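Local coordinates for MCG133388, isoform CRA_f (Mus musculus, PDB 4ZPO), which probably mediates calcium-dependent cell adhesion and may help establish and maintain specific neuronal connections in the brain, here as its three N-terminal cadherin repeats, at residues A[244-256]-A[287-299]. Residues are numbered along the deposited sequence; the frame is centred on the assembly and turned at random.
Sequences TNGQLDYSFGDHT and YEIHARARDQGQP. With CA (calcium ion), chain C.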
loop_
_atom_site.group_PDB
_atom_site.type_symbol
_atom_site.label_atom_id
_atom_site.label_comp_id
_atom_site.label_asym_id
_atom_site.label_seq_id
_atom_site.Cartn_x
_atom_site.Cartn_y
_atom_site.Cartn_z
ATOM N N THR A 244 -25.978 2.995 10.038
ATOM C CA THR A 244 -26.793 3.864 10.882
ATOM C C THR A 244 -26.602 5.329 10.509
ATOM O O THR A 244 -27.479 6.159 10.750
ATOM C CB THR A 244 -26.461 3.675 12.374
ATOM O OG1 THR A 244 -25.082 3.992 12.605
ATOM C CG2 THR A 244 -26.725 2.240 12.802
ATOM N N ASN A 245 -25.452 5.642 9.920
ATOM C CA ASN A 245 -25.177 6.994 9.453
ATOM C C ASN A 245 -26.066 7.368 8.270
ATOM O O ASN A 245 -26.214 8.545 7.942
ATOM C CB ASN A 245 -23.703 7.138 9.067
ATOM C CG ASN A 245 -22.775 7.054 10.262
ATOM O OD1 ASN A 245 -23.182 6.661 11.355
ATOM N ND2 ASN A 245 -21.515 7.422 10.059
ATOM N N GLY A 246 -26.658 6.358 7.637
ATOM C CA GLY A 246 -27.518 6.569 6.487
ATOM C C GLY A 246 -28.997 6.458 6.803
ATOM O O GLY A 246 -29.835 6.970 6.061
ATOM N N GLN A 247 -29.324 5.782 7.900
ATOM C CA GLN A 247 -30.715 5.647 8.320
ATOM C C GLN A 247 -31.186 6.907 9.036
ATOM O O GLN A 247 -30.410 7.563 9.731
ATOM C CB GLN A 247 -30.894 4.422 9.219
ATOM C CG GLN A 247 -30.784 3.099 8.479
ATOM C CD GLN A 247 -31.089 1.909 9.363
ATOM O OE1 GLN A 247 -30.505 1.750 10.436
ATOM N NE2 GLN A 247 -32.014 1.065 8.920
ATOM N N LEU A 248 -32.462 7.240 8.870
ATOM C CA LEU A 248 -32.987 8.493 9.395
ATOM C C LEU A 248 -34.363 8.356 10.044
ATOM O O LEU A 248 -35.082 7.383 9.812
ATOM C CB LEU A 248 -33.038 9.541 8.280
ATOM C CG LEU A 248 -33.271 9.029 6.854
ATOM C CD1 LEU A 248 -34.687 8.503 6.667
ATOM C CD2 LEU A 248 -32.961 10.120 5.838
ATOM N N ASP A 249 -34.714 9.345 10.862
ATOM C CA ASP A 249 -36.014 9.393 11.521
ATOM C C ASP A 249 -36.738 10.693 11.189
ATOM O O ASP A 249 -36.137 11.768 11.205
ATOM C CB ASP A 249 -35.858 9.258 13.039
ATOM C CG ASP A 249 -35.336 7.898 13.455
ATOM O OD1 ASP A 249 -35.826 6.883 12.917
ATOM O OD2 ASP A 249 -34.433 7.845 14.317
ATOM N N TYR A 250 -38.028 10.593 10.888
ATOM C CA TYR A 250 -38.838 11.770 10.593
ATOM C C TYR A 250 -39.519 12.301 11.852
ATOM O O TYR A 250 -39.901 11.528 12.731
ATOM C CB TYR A 250 -39.890 11.449 9.530
ATOM C CG TYR A 250 -39.327 11.037 8.189
ATOM C CD1 TYR A 250 -38.933 11.987 7.256
ATOM C CD2 TYR A 250 -39.203 9.696 7.849
ATOM C CE1 TYR A 250 -38.423 11.614 6.026
ATOM C CE2 TYR A 250 -38.692 9.313 6.621
ATOM C CZ TYR A 250 -38.304 10.276 5.714
ATOM O OH TYR A 250 -37.798 9.900 4.491
ATOM N N SER A 251 -39.671 13.621 11.927
ATOM C CA SER A 251 -40.361 14.262 13.044
ATOM C C SER A 251 -40.709 15.712 12.717
ATOM O O SER A 251 -40.106 16.316 11.830
ATOM C CB SER A 251 -39.507 14.211 14.313
ATOM O OG SER A 251 -38.396 15.085 14.215
ATOM N N PHE A 252 -41.682 16.264 13.437
ATOM C CA PHE A 252 -42.019 17.678 13.306
ATOM C C PHE A 252 -40.890 18.545 13.846
ATOM O O PHE A 252 -39.997 18.052 14.537
ATOM C CB PHE A 252 -43.316 18.009 14.050
ATOM C CG PHE A 252 -44.532 17.325 13.498
ATOM C CD1 PHE A 252 -45.068 17.709 12.280
ATOM C CD2 PHE A 252 -45.156 16.314 14.211
ATOM C CE1 PHE A 252 -46.194 17.085 11.774
ATOM C CE2 PHE A 252 -46.283 15.687 13.712
ATOM C CZ PHE A 252 -46.802 16.072 12.491
ATOM N N GLY A 253 -40.934 19.836 13.535
ATOM C CA GLY A 253 -40.018 20.786 14.137
ATOM C C GLY A 253 -40.269 20.838 15.632
ATOM O O GLY A 253 -41.399 20.639 16.079
ATOM N N ASP A 254 -39.219 21.100 16.403
ATOM C CA ASP A 254 -39.316 21.077 17.860
ATOM C C ASP A 254 -40.307 22.101 18.407
ATOM O O ASP A 254 -40.835 21.934 19.507
ATOM C CB ASP A 254 -37.939 21.305 18.486
ATOM C CG ASP A 254 -37.063 20.068 18.431
ATOM O OD1 ASP A 254 -37.603 18.951 18.577
ATOM O OD2 ASP A 254 -35.838 20.211 18.238
ATOM N N HIS A 255 -40.563 23.155 17.641
ATOM C CA HIS A 255 -41.498 24.189 18.069
ATOM C C HIS A 255 -42.738 24.232 17.184
ATOM O O HIS A 255 -43.327 25.292 16.976
ATOM C CB HIS A 255 -40.810 25.554 18.086
ATOM C CG HIS A 255 -39.713 25.661 19.097
ATOM N ND1 HIS A 255 -39.957 25.750 20.451
ATOM C CD2 HIS A 255 -38.367 25.687 18.955
ATOM C CE1 HIS A 255 -38.809 25.829 21.098
ATOM N NE2 HIS A 255 -37.828 25.793 20.213
ATOM N N THR A 256 -43.126 23.073 16.663
ATOM C CA THR A 256 -44.354 22.955 15.887
ATOM C C THR A 256 -45.559 23.220 16.785
ATOM O O THR A 256 -45.610 22.745 17.920
ATOM C CB THR A 256 -44.482 21.560 15.237
ATOM O OG1 THR A 256 -43.375 21.336 14.357
ATOM C CG2 THR A 256 -45.780 21.445 14.450
ATOM N N TYR A 287 -51.942 25.842 6.780
ATOM C CA TYR A 287 -51.064 25.313 7.816
ATOM C C TYR A 287 -49.662 25.100 7.256
ATOM O O TYR A 287 -49.495 24.579 6.153
ATOM C CB TYR A 287 -51.610 23.999 8.380
ATOM C CG TYR A 287 -52.950 24.131 9.065
ATOM C CD1 TYR A 287 -53.050 24.679 10.336
ATOM C CD2 TYR A 287 -54.114 23.700 8.444
ATOM C CE1 TYR A 287 -54.272 24.801 10.968
ATOM C CE2 TYR A 287 -55.342 23.815 9.068
ATOM C CZ TYR A 287 -55.415 24.368 10.330
ATOM O OH TYR A 287 -56.637 24.485 10.956
ATOM N N GLU A 288 -48.653 25.505 8.020
ATOM C CA GLU A 288 -47.269 25.383 7.578
ATOM C C GLU A 288 -46.504 24.373 8.430
ATOM O O GLU A 288 -45.996 24.704 9.501
ATOM C CB GLU A 288 -46.581 26.748 7.616
ATOM C CG GLU A 288 -45.166 26.744 7.076
ATOM C CD GLU A 288 -44.608 28.140 6.895
ATOM O OE1 GLU A 288 -43.487 28.400 7.378
ATOM O OE2 GLU A 288 -45.290 28.977 6.264
ATOM N N ILE A 289 -46.429 23.139 7.943
ATOM C CA ILE A 289 -45.794 22.051 8.680
ATOM C C ILE A 289 -44.282 22.017 8.462
ATOM O O ILE A 289 -43.806 22.044 7.328
ATOM C CB ILE A 289 -46.387 20.686 8.277
ATOM C CG1 ILE A 289 -47.905 20.688 8.467
ATOM C CG2 ILE A 289 -45.746 19.565 9.085
ATOM C CD1 ILE A 289 -48.568 19.386 8.076
ATOM N N HIS A 290 -43.537 21.958 9.562
ATOM C CA HIS A 290 -42.084 21.873 9.512
ATOM C C HIS A 290 -41.623 20.434 9.724
ATOM O O HIS A 290 -41.726 19.897 10.828
ATOM C CB HIS A 290 -41.461 22.795 10.565
ATOM C CG HIS A 290 -39.965 22.734 10.620
ATOM N ND1 HIS A 290 -39.247 23.137 11.725
ATOM C CD2 HIS A 290 -39.053 22.328 9.707
ATOM C CE1 HIS A 290 -37.956 22.977 11.492
ATOM N NE2 HIS A 290 -37.811 22.486 10.275
ATOM N N ALA A 291 -41.115 19.815 8.661
ATOM C CA ALA A 291 -40.635 18.438 8.734
ATOM C C ALA A 291 -39.131 18.391 8.981
ATOM O O ALA A 291 -38.406 19.322 8.631
ATOM C CB ALA A 291 -40.988 17.685 7.463
ATOM N N ARG A 292 -38.666 17.300 9.583
ATOM C CA ARG A 292 -37.260 17.165 9.944
ATOM C C ARG A 292 -36.786 15.720 9.816
ATOM O O ARG A 292 -37.432 14.799 10.315
ATOM C CB ARG A 292 -37.033 17.670 11.371
ATOM C CG ARG A 292 -35.576 17.824 11.769
ATOM C CD ARG A 292 -35.237 16.948 12.965
ATOM N NE ARG A 292 -36.256 17.022 14.010
ATOM C CZ ARG A 292 -36.285 17.944 14.966
ATOM N NH1 ARG A 292 -35.351 18.883 15.018
ATOM N NH2 ARG A 292 -37.251 17.927 15.873
ATOM N N ALA A 293 -35.653 15.526 9.144
ATOM C CA ALA A 293 -35.086 14.193 8.963
ATOM C C ALA A 293 -33.823 14.014 9.799
ATOM O O ALA A 293 -32.731 14.391 9.377
ATOM C CB ALA A 293 -34.789 13.937 7.496
ATOM N N ARG A 294 -33.982 13.429 10.983
ATOM C CA ARG A 294 -32.872 13.238 11.910
ATOM C C ARG A 294 -32.035 12.014 11.553
ATOM O O ARG A 294 -32.577 10.942 11.291
ATOM C CB ARG A 294 -33.400 13.105 13.341
ATOM C CG ARG A 294 -32.323 12.884 14.389
ATOM C CD ARG A 294 -31.622 14.183 14.743
ATOM N NE ARG A 294 -32.520 15.110 15.424
ATOM C CZ ARG A 294 -32.149 16.287 15.915
ATOM N NH1 ARG A 294 -33.036 17.065 16.519
ATOM N NH2 ARG A 294 -30.889 16.688 15.803
ATOM N N ASP A 295 -30.716 12.175 11.553
ATOM C CA ASP A 295 -29.805 11.064 11.290
ATOM C C ASP A 295 -29.680 10.172 12.522
ATOM O O ASP A 295 -30.212 10.492 13.585
ATOM C CB ASP A 295 -28.429 11.586 10.880
ATOM C CG ASP A 295 -27.699 10.641 9.958
ATOM O OD1 ASP A 295 -28.172 9.500 9.780
ATOM O OD2 ASP A 295 -26.649 11.040 9.414
ATOM N N GLN A 296 -28.974 9.054 12.379
ATOM C CA GLN A 296 -28.753 8.148 13.503
ATOM C C GLN A 296 -27.267 7.967 13.795
ATOM O O GLN A 296 -26.876 7.069 14.541
ATOM C CB GLN A 296 -29.399 6.786 13.239
ATOM C CG GLN A 296 -30.917 6.802 13.256
ATOM C CD GLN A 296 -31.514 5.410 13.197
ATOM O OE1 GLN A 296 -30.793 4.412 13.228
ATOM N NE2 GLN A 296 -32.838 5.336 13.114
ATOM N N GLY A 297 -26.443 8.824 13.204
ATOM C CA GLY A 297 -25.010 8.760 13.414
ATOM C C GLY A 297 -24.550 9.649 14.551
ATOM O O GLY A 297 -25.345 10.375 15.145
ATOM N N GLN A 298 -23.258 9.588 14.856
ATOM C CA GLN A 298 -22.675 10.403 15.914
ATOM C C GLN A 298 -21.476 11.187 15.385
ATOM O O GLN A 298 -20.439 10.598 15.076
ATOM C CB GLN A 298 -22.263 9.527 17.098
ATOM C CG GLN A 298 -23.418 8.774 17.740
ATOM C CD GLN A 298 -22.963 7.813 18.820
ATOM O OE1 GLN A 298 -21.765 7.641 19.051
ATOM N NE2 GLN A 298 -23.920 7.177 19.490
ATOM N N PRO A 299 -21.611 12.520 15.277
ATOM C CA PRO A 299 -22.788 13.324 15.635
ATOM C C PRO A 299 -23.951 13.154 14.660
ATOM O O PRO A 299 -23.758 12.685 13.540
ATOM C CB PRO A 299 -22.261 14.767 15.587
ATOM C CG PRO A 299 -20.767 14.651 15.568
ATOM C CD PRO A 299 -20.485 13.370 14.859
HETATM CA CA CA C . -25.670 10.924 7.241
#
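D295 OD2 is gripped twice, by a calcium ion at 2.4 Å and by the side-chain amide of N207, and the same calcium takes N245 O across the contact at 2.5 Å. D239, D241, N207 and N209 complete this site, which illustrates how cadherins tie the top of one repeat to the linker preceding it. Beyond the metal, strands 248-252 and 287-295 run antiparallel, D249 and R294 forming a hydrogen-bonded pair whose D249 N to R294 O bond spans 2.7 Å. On the face carrying D249, S251 and R292, the R292 chain leaves with CG anti to N (chi1 -169°), then bends at chi2 and chi3 so that its guanidinium rises off the sheet toward S251 and the turn bearing D254. R292 NE meets S251 OG in the guanidinium plane at 2.9 Å, nearly straight at 173°, while R292 NH2 reaches D254 OD1 at 2.9 Å in a salt bridge whose hydrogen bond is weak. A leucine at R292 would probably leave the D254 carboxylate without this partner and S251 OG without its donor. On the other face Y250 and A293 pack against strand 231-238 of the opposing sheet; strand 248-252 edges its own sheet, with 302-310 beyond 286-295.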